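Local coordinates for tetratricopeptide TPR_2 repeat protein (Thermobaculum terrenum, PDB 5DJS) that is of unknown function but couples tetratricopeptide repeats to a glycosyl transferase family 41 region of GT-B type, which holds uridine-5'-diphosphate in the crystal, at residues E194-S199 with S215-D220; F180-I185 with D209-L214; A113-Y118 with L137-R142; L244-G249 with A269-T274. The protein carries 1 engineered substitution. All blocks are in the same frame, centred on the assembly; numbering follows the deposited sequence.

Contact 1: residues E194-S199 with S215-D220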
loop_
_atom_site.group_PDB
_atom_site.type_symbol
_atom_site.label_atom_id
_atom_site.label_comp_id
_atom_site.label_asym_id
_atom_site.label_seq_id
_atom_site.Cartn_x
_atom_site.Cartn_y
_atom_site.Cartn_z
ATOM N N GLU A 194 -24.870 8.241 -0.069
ATOM C CA GLU A 194 -24.427 9.189 0.954
ATOM C C GLU A 194 -23.122 8.707 1.580
ATOM O O GLU A 194 -22.982 7.524 1.889
ATOM C CB GLU A 194 -25.490 9.351 2.033
ATOM C CG GLU A 194 -25.147 10.436 3.045
ATOM C CD GLU A 194 -26.200 10.590 4.102
ATOM O OE1 GLU A 194 -27.076 9.687 4.233
ATOM O OE2 GLU A 194 -26.150 11.612 4.825
ATOM N N VAL A 195 -22.199 9.633 1.814
ATOM C CA VAL A 195 -20.809 9.284 2.095
ATOM C C VAL A 195 -20.393 9.585 3.541
ATOM O O VAL A 195 -20.277 10.754 3.946
ATOM C CB VAL A 195 -19.854 9.974 1.089
ATOM C CG1 VAL A 195 -18.401 9.638 1.398
ATOM C CG2 VAL A 195 -20.176 9.547 -0.343
ATOM N N TYR A 196 -20.167 8.501 4.288
ATOM C CA TYR A 196 -19.579 8.522 5.624
ATOM C C TYR A 196 -18.121 8.102 5.486
ATOM O O TYR A 196 -17.810 7.159 4.761
ATOM C CB TYR A 196 -20.303 7.523 6.542
ATOM C CG TYR A 196 -21.713 7.925 6.955
ATOM C CD1 TYR A 196 -22.746 8.007 6.017
ATOM C CD2 TYR A 196 -22.022 8.206 8.289
ATOM C CE1 TYR A 196 -24.032 8.370 6.388
ATOM C CE2 TYR A 196 -23.309 8.573 8.666
ATOM C CZ TYR A 196 -24.310 8.654 7.709
ATOM O OH TYR A 196 -25.594 9.017 8.052
ATOM N N CYS A 197 -17.221 8.795 6.169
ATOM C CA CYS A 197 -15.810 8.378 6.236
ATOM C C CYS A 197 -15.476 8.065 7.677
ATOM O O CYS A 197 -15.909 8.769 8.561
ATOM C CB CYS A 197 -14.893 9.471 5.712
ATOM S SG CYS A 197 -14.825 9.494 3.915
ATOM N N TYR A 198 -14.720 7.001 7.916
ATOM C CA TYR A 198 -14.250 6.686 9.252
ATOM C C TYR A 198 -12.714 6.685 9.218
ATOM O O TYR A 198 -12.090 5.745 8.700
ATOM C CB TYR A 198 -14.832 5.350 9.667
ATOM C CG TYR A 198 -16.352 5.340 9.723
ATOM C CD1 TYR A 198 -17.047 5.701 10.883
ATOM C CD2 TYR A 198 -17.101 4.953 8.615
ATOM C CE1 TYR A 198 -18.438 5.682 10.925
ATOM C CE2 TYR A 198 -18.492 4.923 8.648
ATOM C CZ TYR A 198 -19.158 5.290 9.802
ATOM O OH TYR A 198 -20.535 5.258 9.832
ATOM N N SER A 199 -12.123 7.764 9.743
ATOM C CA SER A 199 -10.652 7.962 9.775
ATOM C C SER A 199 -10.037 7.258 10.973
ATOM O O SER A 199 -10.257 7.656 12.123
ATOM C CB SER A 199 -10.305 9.461 9.838
ATOM O OG SER A 199 -8.907 9.697 10.010
ATOM N N SER A 215 -16.873 14.846 2.238
ATOM C CA SER A 215 -17.764 13.876 2.902
ATOM C C SER A 215 -19.048 14.523 3.393
ATOM O O SER A 215 -19.050 15.699 3.773
ATOM C CB SER A 215 -17.083 13.219 4.118
ATOM O OG SER A 215 -16.647 11.900 3.826
ATOM N N ASP A 216 -20.123 13.735 3.416
ATOM C CA ASP A 216 -21.385 14.154 4.041
ATOM C C ASP A 216 -21.287 14.113 5.562
ATOM O O ASP A 216 -21.725 15.048 6.230
ATOM C CB ASP A 216 -22.556 13.292 3.576
ATOM C CG ASP A 216 -22.836 13.440 2.100
ATOM O OD1 ASP A 216 -23.013 14.580 1.624
ATOM O OD2 ASP A 216 -22.876 12.413 1.402
ATOM N N ARG A 217 -20.712 13.032 6.093
ATOM C CA ARG A 217 -20.429 12.885 7.536
ATOM C C ARG A 217 -18.993 12.393 7.725
ATOM O O ARG A 217 -18.489 11.665 6.869
ATOM C CB ARG A 217 -21.395 11.880 8.169
ATOM C CG ARG A 217 -22.870 12.085 7.855
ATOM C CD ARG A 217 -23.452 13.375 8.419
ATOM N NE ARG A 217 -24.880 13.210 8.718
ATOM C CZ ARG A 217 -25.399 12.895 9.908
ATOM N NH1 ARG A 217 -24.632 12.735 10.991
ATOM N NH2 ARG A 217 -26.720 12.748 10.021
ATOM N N TRP A 218 -18.361 12.746 8.853
ATOM C CA TRP A 218 -16.932 12.429 9.083
ATOM C C TRP A 218 -16.549 11.326 10.091
ATOM O O TRP A 218 -15.997 10.334 9.668
ATOM C CB TRP A 218 -16.128 13.689 9.384
ATOM C CG TRP A 218 -14.641 13.417 9.413
ATOM C CD1 TRP A 218 -13.801 13.549 10.488
ATOM C CD2 TRP A 218 -13.831 12.941 8.328
ATOM N NE1 TRP A 218 -12.518 13.204 10.131
ATOM C CE2 TRP A 218 -12.507 12.825 8.815
ATOM C CE3 TRP A 218 -14.092 12.615 6.992
ATOM C CZ2 TRP A 218 -11.453 12.386 8.016
ATOM C CZ3 TRP A 218 -13.038 12.185 6.192
ATOM C CH2 TRP A 218 -11.736 12.068 6.711
ATOM N N ARG A 219 -16.740 11.495 11.397
ATOM C CA ARG A 219 -16.317 10.454 12.403
ATOM C C ARG A 219 -14.803 10.105 12.500
ATOM O O ARG A 219 -14.255 9.385 11.650
ATOM C CB ARG A 219 -17.124 9.140 12.248
ATOM C CG ARG A 219 -18.612 9.287 12.527
ATOM C CD ARG A 219 -19.483 9.163 11.282
ATOM N NE ARG A 219 -20.881 9.398 11.628
ATOM C CZ ARG A 219 -21.402 10.581 11.961
ATOM N NH1 ARG A 219 -20.674 11.699 11.969
ATOM N NH2 ARG A 219 -22.689 10.647 12.280
ATOM N N ASP A 220 -14.155 10.616 13.557
ATOM C CA ASP A 220 -12.803 10.193 13.974
ATOM C C ASP A 220 -12.837 8.964 14.885
ATOM O O ASP A 220 -13.316 9.031 16.015
ATOM C CB ASP A 220 -12.081 11.334 14.700
ATOM C CG ASP A 220 -11.775 12.503 13.787
ATOM O OD1 ASP A 220 -11.542 12.283 12.574
ATOM O OD2 ASP A 220 -11.763 13.643 14.287
#

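Contact 2: residues F180-I185 with D209-L214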
loop_
_atom_site.group_PDB
_atom_site.type_symbol
_atom_site.label_atom_id
_atom_site.label_comp_id
_atom_site.label_asym_id
_atom_site.label_seq_id
_atom_site.Cartn_x
_atom_site.Cartn_y
_atom_site.Cartn_z
ATOM N N PHE A 180 -6.556 8.290 -4.322
ATOM C CA PHE A 180 -7.589 7.635 -5.141
ATOM C C PHE A 180 -9.014 7.749 -4.579
ATOM O O PHE A 180 -9.983 7.586 -5.326
ATOM C CB PHE A 180 -7.259 6.161 -5.337
ATOM C CG PHE A 180 -6.070 5.912 -6.224
ATOM C CD1 PHE A 180 -6.120 6.228 -7.576
ATOM C CD2 PHE A 180 -4.908 5.321 -5.718
ATOM C CE1 PHE A 180 -5.035 5.987 -8.400
ATOM C CE2 PHE A 180 -3.818 5.080 -6.542
ATOM C CZ PHE A 180 -3.884 5.407 -7.884
ATOM N N LEU A 181 -9.151 7.998 -3.277
ATOM C CA LEU A 181 -10.476 8.152 -2.678
ATOM C C LEU A 181 -11.071 9.523 -2.977
ATOM O O LEU A 181 -12.267 9.622 -3.236
ATOM C CB LEU A 181 -10.443 7.924 -1.163
ATOM C CG LEU A 181 -11.807 7.951 -0.460
ATOM C CD1 LEU A 181 -12.686 6.801 -0.932
ATOM C CD2 LEU A 181 -11.630 7.911 1.048
ATOM N N GLU A 182 -10.248 10.571 -2.920
ATOM C CA GLU A 182 -10.704 11.954 -3.191
ATOM C C GLU A 182 -11.627 12.116 -4.421
ATOM O O GLU A 182 -12.722 12.661 -4.285
ATOM C CB GLU A 182 -9.511 12.924 -3.278
ATOM C CG GLU A 182 -9.914 14.353 -3.616
ATOM C CD GLU A 182 -8.825 15.374 -3.349
ATOM O OE1 GLU A 182 -9.183 16.550 -3.145
ATOM O OE2 GLU A 182 -7.625 15.023 -3.353
ATOM N N PRO A 183 -11.195 11.657 -5.614
ATOM C CA PRO A 183 -12.104 11.752 -6.759
ATOM C C PRO A 183 -13.433 11.036 -6.535
ATOM O O PRO A 183 -14.492 11.588 -6.876
ATOM C CB PRO A 183 -11.327 11.076 -7.899
ATOM C CG PRO A 183 -10.233 10.307 -7.243
ATOM C CD PRO A 183 -9.898 11.072 -6.002
ATOM N N VAL A 184 -13.369 9.834 -5.959
ATOM C CA VAL A 184 -14.561 9.010 -5.712
ATOM C C VAL A 184 -15.552 9.693 -4.760
ATOM O O VAL A 184 -16.751 9.714 -5.022
ATOM C CB VAL A 184 -14.182 7.598 -5.207
ATOM C CG1 VAL A 184 -15.396 6.817 -4.710
ATOM C CG2 VAL A 184 -13.507 6.821 -6.324
ATOM N N ILE A 185 -15.037 10.241 -3.665
ATOM C CA ILE A 185 -15.854 10.967 -2.699
ATOM C C ILE A 185 -16.505 12.204 -3.325
ATOM O O ILE A 185 -17.692 12.440 -3.107
ATOM C CB ILE A 185 -15.026 11.341 -1.444
ATOM C CG1 ILE A 185 -14.932 10.132 -0.531
ATOM C CG2 ILE A 185 -15.652 12.488 -0.669
ATOM C CD1 ILE A 185 -14.063 10.360 0.686
ATOM N N ASP A 209 -8.448 17.318 5.327
ATOM C CA ASP A 209 -9.332 18.488 5.343
ATOM C C ASP A 209 -10.239 18.509 4.112
ATOM O O ASP A 209 -11.445 18.778 4.234
ATOM C CB ASP A 209 -8.540 19.801 5.441
ATOM C CG ASP A 209 -7.754 19.936 6.750
ATOM O OD1 ASP A 209 -8.009 19.181 7.716
ATOM O OD2 ASP A 209 -6.868 20.813 6.810
ATOM N N ARG A 210 -9.670 18.203 2.947
ATOM C CA ARG A 210 -10.463 18.083 1.715
ATOM C C ARG A 210 -11.447 16.900 1.761
ATOM O O ARG A 210 -12.621 17.055 1.407
ATOM C CB ARG A 210 -9.564 18.016 0.463
ATOM C CG ARG A 210 -9.174 19.392 -0.078
ATOM C CD ARG A 210 -8.298 19.322 -1.327
ATOM N NE ARG A 210 -6.862 19.284 -1.005
ATOM C CZ ARG A 210 -5.968 18.386 -1.433
ATOM N NH1 ARG A 210 -6.292 17.383 -2.255
ATOM N NH2 ARG A 210 -4.705 18.509 -1.038
ATOM N N LEU A 211 -10.972 15.736 2.199
ATOM C CA LEU A 211 -11.835 14.550 2.345
ATOM C C LEU A 211 -12.981 14.791 3.333
ATOM O O LEU A 211 -14.107 14.358 3.093
ATOM C CB LEU A 211 -11.019 13.320 2.791
ATOM C CG LEU A 211 -10.473 12.288 1.779
ATOM C CD1 LEU A 211 -10.497 12.726 0.323
ATOM C CD2 LEU A 211 -9.066 11.852 2.182
ATOM N N ARG A 212 -12.683 15.477 4.436
ATOM C CA ARG A 212 -13.695 15.832 5.437
ATOM C C ARG A 212 -14.758 16.755 4.849
ATOM O O ARG A 212 -15.955 16.546 5.068
ATOM C CB ARG A 212 -13.046 16.492 6.663
ATOM C CG ARG A 212 -13.990 16.692 7.837
ATOM C CD ARG A 212 -13.344 17.370 9.033
ATOM N NE ARG A 212 -12.169 16.657 9.556
ATOM C CZ ARG A 212 -10.889 16.982 9.340
ATOM N NH1 ARG A 212 -10.537 18.016 8.579
ATOM N NH2 ARG A 212 -9.929 16.244 9.896
ATOM N N ALA A 213 -14.308 17.773 4.112
ATOM C CA ALA A 213 -15.205 18.739 3.457
ATOM C C ALA A 213 -16.075 18.086 2.378
ATOM O O ALA A 213 -17.267 18.378 2.290
ATOM C CB ALA A 213 -14.402 19.888 2.864
ATOM N N LEU A 214 -15.480 17.206 1.570
ATOM C CA LEU A 214 -16.224 16.481 0.521
ATOM C C LEU A 214 -17.171 15.390 1.060
ATOM O O LEU A 214 -18.145 15.035 0.396
ATOM C CB LEU A 214 -15.269 15.859 -0.497
ATOM C CG LEU A 214 -14.694 16.681 -1.654
ATOM C CD1 LEU A 214 -14.233 18.089 -1.278
ATOM C CD2 LEU A 214 -13.549 15.887 -2.280
#

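Contact 3: residues A113-Y118 with L137-R142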
loop_
_atom_site.group_PDB
_atom_site.type_symbol
_atom_site.label_atom_id
_atom_site.label_comp_id
_atom_site.label_asym_id
_atom_site.label_seq_id
_atom_site.Cartn_x
_atom_site.Cartn_y
_atom_site.Cartn_z
ATOM N N ALA A 113 1.482 -9.195 13.866
ATOM C CA ALA A 113 2.646 -9.892 13.300
ATOM C C ALA A 113 2.210 -10.939 12.286
ATOM O O ALA A 113 2.891 -11.170 11.295
ATOM C CB ALA A 113 3.463 -10.549 14.405
ATOM N N HIS A 114 1.066 -11.562 12.540
ATOM C CA HIS A 114 0.479 -12.535 11.625
ATOM C C HIS A 114 0.058 -11.849 10.311
ATOM O O HIS A 114 0.304 -12.398 9.243
ATOM C CB HIS A 114 -0.711 -13.219 12.307
ATOM C CG HIS A 114 -1.100 -14.541 11.716
ATOM N ND1 HIS A 114 -1.406 -14.716 10.383
ATOM C CD2 HIS A 114 -1.284 -15.746 12.300
ATOM C CE1 HIS A 114 -1.731 -15.976 10.167
ATOM N NE2 HIS A 114 -1.668 -16.622 11.313
ATOM N N SER A 115 -0.561 -10.663 10.393
ATOM C CA SER A 115 -0.856 -9.839 9.199
ATOM C C SER A 115 0.435 -9.464 8.481
ATOM O O SER A 115 0.600 -9.740 7.285
ATOM C CB SER A 115 -1.566 -8.524 9.556
ATOM O OG SER A 115 -2.887 -8.721 9.989
ATOM N N GLY A 116 1.336 -8.824 9.228
ATOM C CA GLY A 116 2.614 -8.353 8.706
ATOM C C GLY A 116 3.327 -9.431 7.924
ATOM O O GLY A 116 3.819 -9.186 6.821
ATOM N N LEU A 117 3.357 -10.634 8.495
ATOM C CA LEU A 117 3.923 -11.807 7.828
ATOM C C LEU A 117 3.186 -12.089 6.517
ATOM O O LEU A 117 3.824 -12.206 5.469
ATOM C CB LEU A 117 3.885 -13.026 8.761
ATOM C CG LEU A 117 4.395 -14.360 8.217
ATOM C CD1 LEU A 117 5.857 -14.271 7.812
ATOM C CD2 LEU A 117 4.196 -15.449 9.253
ATOM N N TYR A 118 1.857 -12.171 6.570
ATOM C CA TYR A 118 1.027 -12.334 5.354
ATOM C C TYR A 118 1.356 -11.314 4.263
ATOM O O TYR A 118 1.569 -11.693 3.109
ATOM C CB TYR A 118 -0.462 -12.244 5.701
ATOM C CG TYR A 118 -1.421 -12.331 4.526
ATOM C CD1 TYR A 118 -1.277 -13.311 3.540
ATOM C CD2 TYR A 118 -2.507 -11.452 4.425
ATOM C CE1 TYR A 118 -2.171 -13.390 2.475
ATOM C CE2 TYR A 118 -3.406 -11.529 3.374
ATOM C CZ TYR A 118 -3.239 -12.493 2.404
ATOM O OH TYR A 118 -4.151 -12.572 1.376
ATOM N N LEU A 137 -6.255 -17.306 5.648
ATOM C CA LEU A 137 -7.317 -18.085 6.258
ATOM C C LEU A 137 -7.007 -18.377 7.723
ATOM O O LEU A 137 -7.864 -18.187 8.588
ATOM C CB LEU A 137 -7.496 -19.409 5.517
ATOM C CG LEU A 137 -8.074 -19.371 4.111
ATOM C CD1 LEU A 137 -7.996 -20.746 3.474
ATOM C CD2 LEU A 137 -9.507 -18.874 4.118
ATOM N N ASP A 138 -5.781 -18.831 7.988
ATOM C CA ASP A 138 -5.336 -19.134 9.361
ATOM C C ASP A 138 -5.563 -17.943 10.271
ATOM O O ASP A 138 -6.097 -18.098 11.345
ATOM C CB ASP A 138 -3.856 -19.551 9.397
ATOM C CG ASP A 138 -3.502 -20.379 10.633
ATOM O OD1 ASP A 138 -3.100 -19.805 11.664
ATOM O OD2 ASP A 138 -3.594 -21.619 10.557
ATOM N N TRP A 139 -5.184 -16.755 9.804
ATOM C CA TRP A 139 -5.396 -15.500 10.530
ATOM C C TRP A 139 -6.866 -15.279 10.831
ATOM O O TRP A 139 -7.240 -15.034 11.977
ATOM C CB TRP A 139 -4.869 -14.326 9.693
ATOM C CG TRP A 139 -5.010 -12.967 10.290
ATOM C CD1 TRP A 139 -4.150 -12.351 11.131
ATOM C CD2 TRP A 139 -6.058 -12.041 10.038
ATOM N NE1 TRP A 139 -4.589 -11.084 11.437
ATOM C CE2 TRP A 139 -5.769 -10.870 10.779
ATOM C CE3 TRP A 139 -7.224 -12.083 9.258
ATOM C CZ2 TRP A 139 -6.603 -9.751 10.765
ATOM C CZ3 TRP A 139 -8.054 -10.954 9.235
ATOM C CH2 TRP A 139 -7.739 -9.812 9.989
ATOM N N ALA A 140 -7.679 -15.361 9.781
ATOM C CA ALA A 140 -9.112 -15.086 9.854
ATOM C C ALA A 140 -9.776 -16.002 10.849
ATOM O O ALA A 140 -10.516 -15.544 11.724
ATOM C CB ALA A 140 -9.756 -15.264 8.484
ATOM N N ARG A 141 -9.500 -17.292 10.709
ATOM C CA ARG A 141 -10.034 -18.311 11.623
ATOM C C ARG A 141 -9.731 -17.989 13.089
ATOM O O ARG A 141 -10.580 -18.184 13.947
ATOM C CB ARG A 141 -9.480 -19.692 11.258
ATOM C CG ARG A 141 -10.324 -20.860 11.736
ATOM C CD ARG A 141 -9.542 -22.167 11.710
ATOM N NE ARG A 141 -8.294 -22.059 12.492
ATOM C CZ ARG A 141 -7.046 -22.177 12.018
ATOM N NH1 ARG A 141 -6.797 -22.457 10.737
ATOM N NH2 ARG A 141 -6.022 -22.026 12.854
ATOM N N ARG A 142 -8.532 -17.483 13.355
ATOM C CA ARG A 142 -8.099 -17.167 14.711
ATOM C C ARG A 142 -8.763 -15.919 15.275
ATOM O O ARG A 142 -9.218 -15.941 16.416
ATOM C CB ARG A 142 -6.575 -16.992 14.767
ATOM C CG ARG A 142 -5.808 -18.295 14.630
ATOM C CD ARG A 142 -4.305 -18.077 14.660
ATOM N NE ARG A 142 -3.618 -19.287 14.225
ATOM C CZ ARG A 142 -3.448 -20.391 14.957
ATOM N NH1 ARG A 142 -3.899 -20.468 16.207
ATOM N NH2 ARG A 142 -2.809 -21.435 14.425
#

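Contact 4: residues L244-G249 with A269-T274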
loop_
_atom_site.group_PDB
_atom_site.type_symbol
_atom_site.label_atom_id
_atom_site.label_comp_id
_atom_site.label_asym_id
_atom_site.label_seq_id
_atom_site.Cartn_x
_atom_site.Cartn_y
_atom_site.Cartn_z
ATOM N N LEU A 244 -10.846 0.287 3.107
ATOM C CA LEU A 244 -9.857 0.905 2.242
ATOM C C LEU A 244 -8.422 0.539 2.605
ATOM O O LEU A 244 -7.552 0.649 1.747
ATOM C CB LEU A 244 -10.014 2.431 2.267
ATOM C CG LEU A 244 -10.770 3.159 1.145
ATOM C CD1 LEU A 244 -11.838 2.339 0.445
ATOM C CD2 LEU A 244 -11.367 4.424 1.736
ATOM N N SER A 245 -8.170 0.125 3.849
ATOM C CA SER A 245 -6.799 -0.100 4.323
ATOM C C SER A 245 -6.220 -1.482 4.042
ATOM O O SER A 245 -5.053 -1.584 3.666
ATOM C CB SER A 245 -6.672 0.216 5.815
ATOM O OG SER A 245 -6.729 1.622 6.033
ATOM N N TRP A 246 -7.022 -2.530 4.259
ATOM C CA TRP A 246 -6.593 -3.948 4.127
ATOM C C TRP A 246 -5.462 -4.220 5.142
ATOM O O TRP A 246 -5.127 -3.376 5.997
ATOM C CB TRP A 246 -6.232 -4.278 2.651
ATOM C CG TRP A 246 -5.935 -5.733 2.265
ATOM C CD1 TRP A 246 -6.821 -6.722 1.953
ATOM C CD2 TRP A 246 -4.629 -6.304 2.086
ATOM N NE1 TRP A 246 -6.142 -7.886 1.635
ATOM C CE2 TRP A 246 -4.793 -7.651 1.715
ATOM C CE3 TRP A 246 -3.339 -5.810 2.252
ATOM C CZ2 TRP A 246 -3.692 -8.508 1.485
ATOM C CZ3 TRP A 246 -2.251 -6.649 2.030
ATOM C CH2 TRP A 246 -2.432 -7.977 1.647
ATOM N N HIS A 247 -4.917 -5.418 5.096
ATOM C CA HIS A 247 -3.741 -5.768 5.864
ATOM C C HIS A 247 -2.519 -4.830 5.785
ATOM O O HIS A 247 -1.715 -4.839 6.703
ATOM C CB HIS A 247 -3.320 -7.184 5.496
ATOM C CG HIS A 247 -4.246 -8.234 6.016
ATOM N ND1 HIS A 247 -5.238 -8.797 5.249
ATOM C CD2 HIS A 247 -4.323 -8.826 7.225
ATOM C CE1 HIS A 247 -5.884 -9.697 5.965
ATOM N NE2 HIS A 247 -5.345 -9.736 7.167
ATOM N N LEU A 248 -2.418 -3.992 4.745
ATOM C CA LEU A 248 -1.264 -3.117 4.529
ATOM C C LEU A 248 -1.324 -1.876 5.400
ATOM O O LEU A 248 -0.327 -1.189 5.522
ATOM C CB LEU A 248 -1.193 -2.610 3.080
ATOM C CG LEU A 248 -0.852 -3.546 1.929
ATOM C CD1 LEU A 248 -1.177 -2.938 0.573
ATOM C CD2 LEU A 248 0.591 -4.003 2.002
ATOM N N GLY A 249 -2.478 -1.555 5.968
ATOM C CA GLY A 249 -2.652 -0.272 6.630
ATOM C C GLY A 249 -3.272 -0.415 7.986
ATOM O O GLY A 249 -3.522 -1.518 8.446
ATOM N N ALA A 269 -6.632 -0.842 -1.538
ATOM C CA ALA A 269 -5.358 -1.282 -0.968
ATOM C C ALA A 269 -5.160 -2.784 -1.115
ATOM O O ALA A 269 -4.026 -3.262 -1.120
ATOM C CB ALA A 269 -5.273 -0.884 0.504
ATOM N N ALA A 270 -6.257 -3.525 -1.231
ATOM C CA ALA A 270 -6.201 -4.968 -1.297
ATOM C C ALA A 270 -5.363 -5.401 -2.478
ATOM O O ALA A 270 -5.549 -4.907 -3.582
ATOM C CB ALA A 270 -7.601 -5.551 -1.395
ATOM N N ILE A 271 -4.395 -6.270 -2.197
ATOM C CA ILE A 271 -3.633 -7.032 -3.206
ATOM C C ILE A 271 -3.909 -8.535 -3.138
ATOM O O ILE A 271 -3.376 -9.309 -3.939
ATOM C CB ILE A 271 -2.108 -6.812 -3.059
ATOM C CG1 ILE A 271 -1.636 -7.159 -1.641
ATOM C CG2 ILE A 271 -1.744 -5.371 -3.408
ATOM C CD1 ILE A 271 -0.157 -7.436 -1.542
ATOM N N ASN A 272 -4.708 -8.950 -2.161
ATOM C CA ASN A 272 -5.104 -10.348 -2.006
ATOM C C ASN A 272 -6.295 -10.404 -1.029
ATOM O O ASN A 272 -6.736 -9.370 -0.503
ATOM C CB ASN A 272 -3.892 -11.169 -1.488
ATOM C CG ASN A 272 -3.910 -12.669 -1.854
ATOM O OD1 ASN A 272 -3.011 -13.371 -1.446
ATOM N ND2 ASN A 272 -4.878 -13.153 -2.617
ATOM N N THR A 273 -6.819 -11.599 -0.784
ATOM C CA THR A 273 -7.927 -11.783 0.129
ATOM C C THR A 273 -7.588 -11.308 1.527
ATOM O O THR A 273 -6.422 -11.350 1.940
ATOM C CB THR A 273 -8.372 -13.265 0.176
ATOM O OG1 THR A 273 -9.624 -13.365 0.869
ATOM C CG2 THR A 273 -7.307 -14.183 0.839
ATOM N N THR A 274 -8.611 -10.841 2.239
ATOM C CA THR A 274 -8.531 -10.630 3.682
ATOM C C THR A 274 -8.500 -11.960 4.446
ATOM O O THR A 274 -8.061 -12.003 5.598
ATOM C CB THR A 274 -9.744 -9.849 4.209
ATOM O OG1 THR A 274 -10.960 -10.517 3.814
ATOM C CG2 THR A 274 -9.730 -8.410 3.685
#

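Contact 1: residues E194-S199 with S215-D220
Backbone hydrogen bonds form the first shell: Arg217 N donates to Val195 O at 3.2 Å, nearly straight at 169° and in the carbonyl plane. Further along, Cys197 N reaches Arg217 O, from above that carbonyl's plane, and Ser199 N reaches Arg219 O. The 215-220 loop thus runs parallel beside strand 193-199, an outermost strand of a parallel, Rossmann-like sheet, paired on its other side with strand 163-169. Asp216 extends the pairing with its side chain, OD2 accepting from Val195 N at 2.9 Å through its anti lone pair, while Arg190 makes a salt bridge to the same oxygen.

Arg217 and Tyr196 lie side by side, and chi1 of the arginine (-49°, CG anti to the carbonyl carbon) sets CG over a face of the phenol ring, a CH-pi contact 3.8 Å from the centroid. Arg219 likewise runs alongside Tyr198, its CD 3.7 Å from Tyr198 CE1. On the side of Cys197 and Ser199, Trp218 brings CZ3 to Cys197 CB and CZ2 to Ser199 CB (3.6 Å).

In the second shell, Asp236 takes both Tyr198 OH and Arg219 NE, fixing the phenol beside the arginine. Arginine suits position 219 because its methylenes can cover a tyrosine while its charged end reaches an acid; with Asp216 between a backbone N-H and Arg190, its carboxylate is probably kept ionised.

Contact 2: residues F180-I185 with D209-L214
Two helices of the Rossmann-like domain lie side by side here: helix 176-187, which links parallel strands 163-169 and 193-199 in a beta-alpha-beta unit, and helix 206-214, which follows the second of those strands. Their local axes run in nearly the same direction, 21° apart, and approach to 9.9 Å.

The apolar part centres on Ile185, which also rests on Val195 and Cys197 of the sheet. It turns CG2, anti to its backbone N, against Leu214 CB at 3.4 Å, and points CD1 at Leu211 CG, 4.2 Å away. A branched residue serves well, since its arms reach two leucines and the sheet at once. Leu211 CD1 meets the backbone of the neighbouring helix at Glu182 CA, 3.6 Å away, and Leu214 CD2 lies near Glu182 CG.

The charged part sits at the outer border. Glu182 is extended, its CG anti to the backbone N, so that its carboxylate meets the Arg210 guanidinium edge-on and nearly coplanar. Within helix 206-214, Asp209 and Arg212 form their own salt bridge one turn apart. Across the helices, Arg210 NH1 lies 2.9 Å from Glu182 OE2 in a salt bridge and donates to the syn lone pair of Glu182 OE1 at 3.1 Å and 166°.

Contact 3: residues A113-Y118 with L137-R142
Asp138 OD1 is gripped by two hydrogen bonds from one guanidinium: a firm one from Arg142 NE at 2.7 Å, arriving from above the carboxylate plane, and a weak one from Arg142 NH2. The other oxygen, OD2, takes two weak bonds from Arg141, so a single acid one helical turn back gathers both arginines into a salt-bridge network. Asp138 OD1 also lies at the edge of the His114 ring, near its plane, 3.5 Å from His114 NE2; the acid and Arg142 would probably act in opposite senses on the imidazole's ionisation. The contact joins two successive, antiparallel helices, 111-120 and 129-143, at 160° with axes 10.2 Å apart, and helix 111-120 packs on helix 93-106 as well. His114 CG is anti to its backbone N, which carries the imidazole across to place one face over Trp139 CA; ND1 lies 3.6 Å from Trp139 CB. The indole in turn reaches back beside Ser115, a residue small enough to admit it, and Trp139 NE1 is satisfied by His111 O.

Contact 4: residues L244-G249 with A269-T274
The indole of Trp246 is sandwiched: Ala270 CA and Ile271 N lie over one face, His247 CB over the opposite one, with Leu248 CB and Thr273 O at its edge. The two loops follow the C-terminal ends of neighbouring parallel strands 240-243 and 263-266, the usual place for functional loops in a Rossmann-like domain, and the side chain of Leu248 lies about 8 Å from the bound uridine-5'-diphosphate.

Trp246 CG is anti to its backbone N (chi1 -172°), which sends the ring across to the other loop. There Ala270 CA makes a CH-pi contact 3.8 Å from the centroid of the five-membered ring; alanine is small enough to let its backbone lie flat on the indole. At the far rim Ile271 crosses at about a right angle, CG1 3.5 Å from Trp246 CH2. The single N-H is shared by two backbone carbonyls, both weakly: Trp246 NE1 to Asn272 O at 2.7 Å but bent, and to Thr273 O at 3.5 Å. Thr273 O also accepts from Tyr118 OH.

His247 places the edge of its imidazole toward Thr274, while Trp139 meets that ring edge-to-face. Thr274 OG1 bonds Glu299 and Met276 N, and chi1 (55°) turns the methyl CG2 to 3.8 Å from Trp246 CD1.

Contacts 1 and 2 belong to one corner of the Rossmann-like domain and interlock along the chain: strand 193-199 and helix 206-214 are consecutive, and Ile185 of contact 2 packs on Cys197 of contact 1. Both are partly buried, but contact 2 packs side chains between helices and closes its border with a salt bridge, whereas contact 1 depends on backbone pairing at a sheet edge and its charges pair with residues beyond it. Contact 4 is the most central, without an exposed residue, and relies on a buried indole. Contact 3, also buried, meets it directly through Tyr118 and Ser115, joining helix 111-120 to the strand-end loops. Leu181 packing on Leu244 connects contacts 2 and 4.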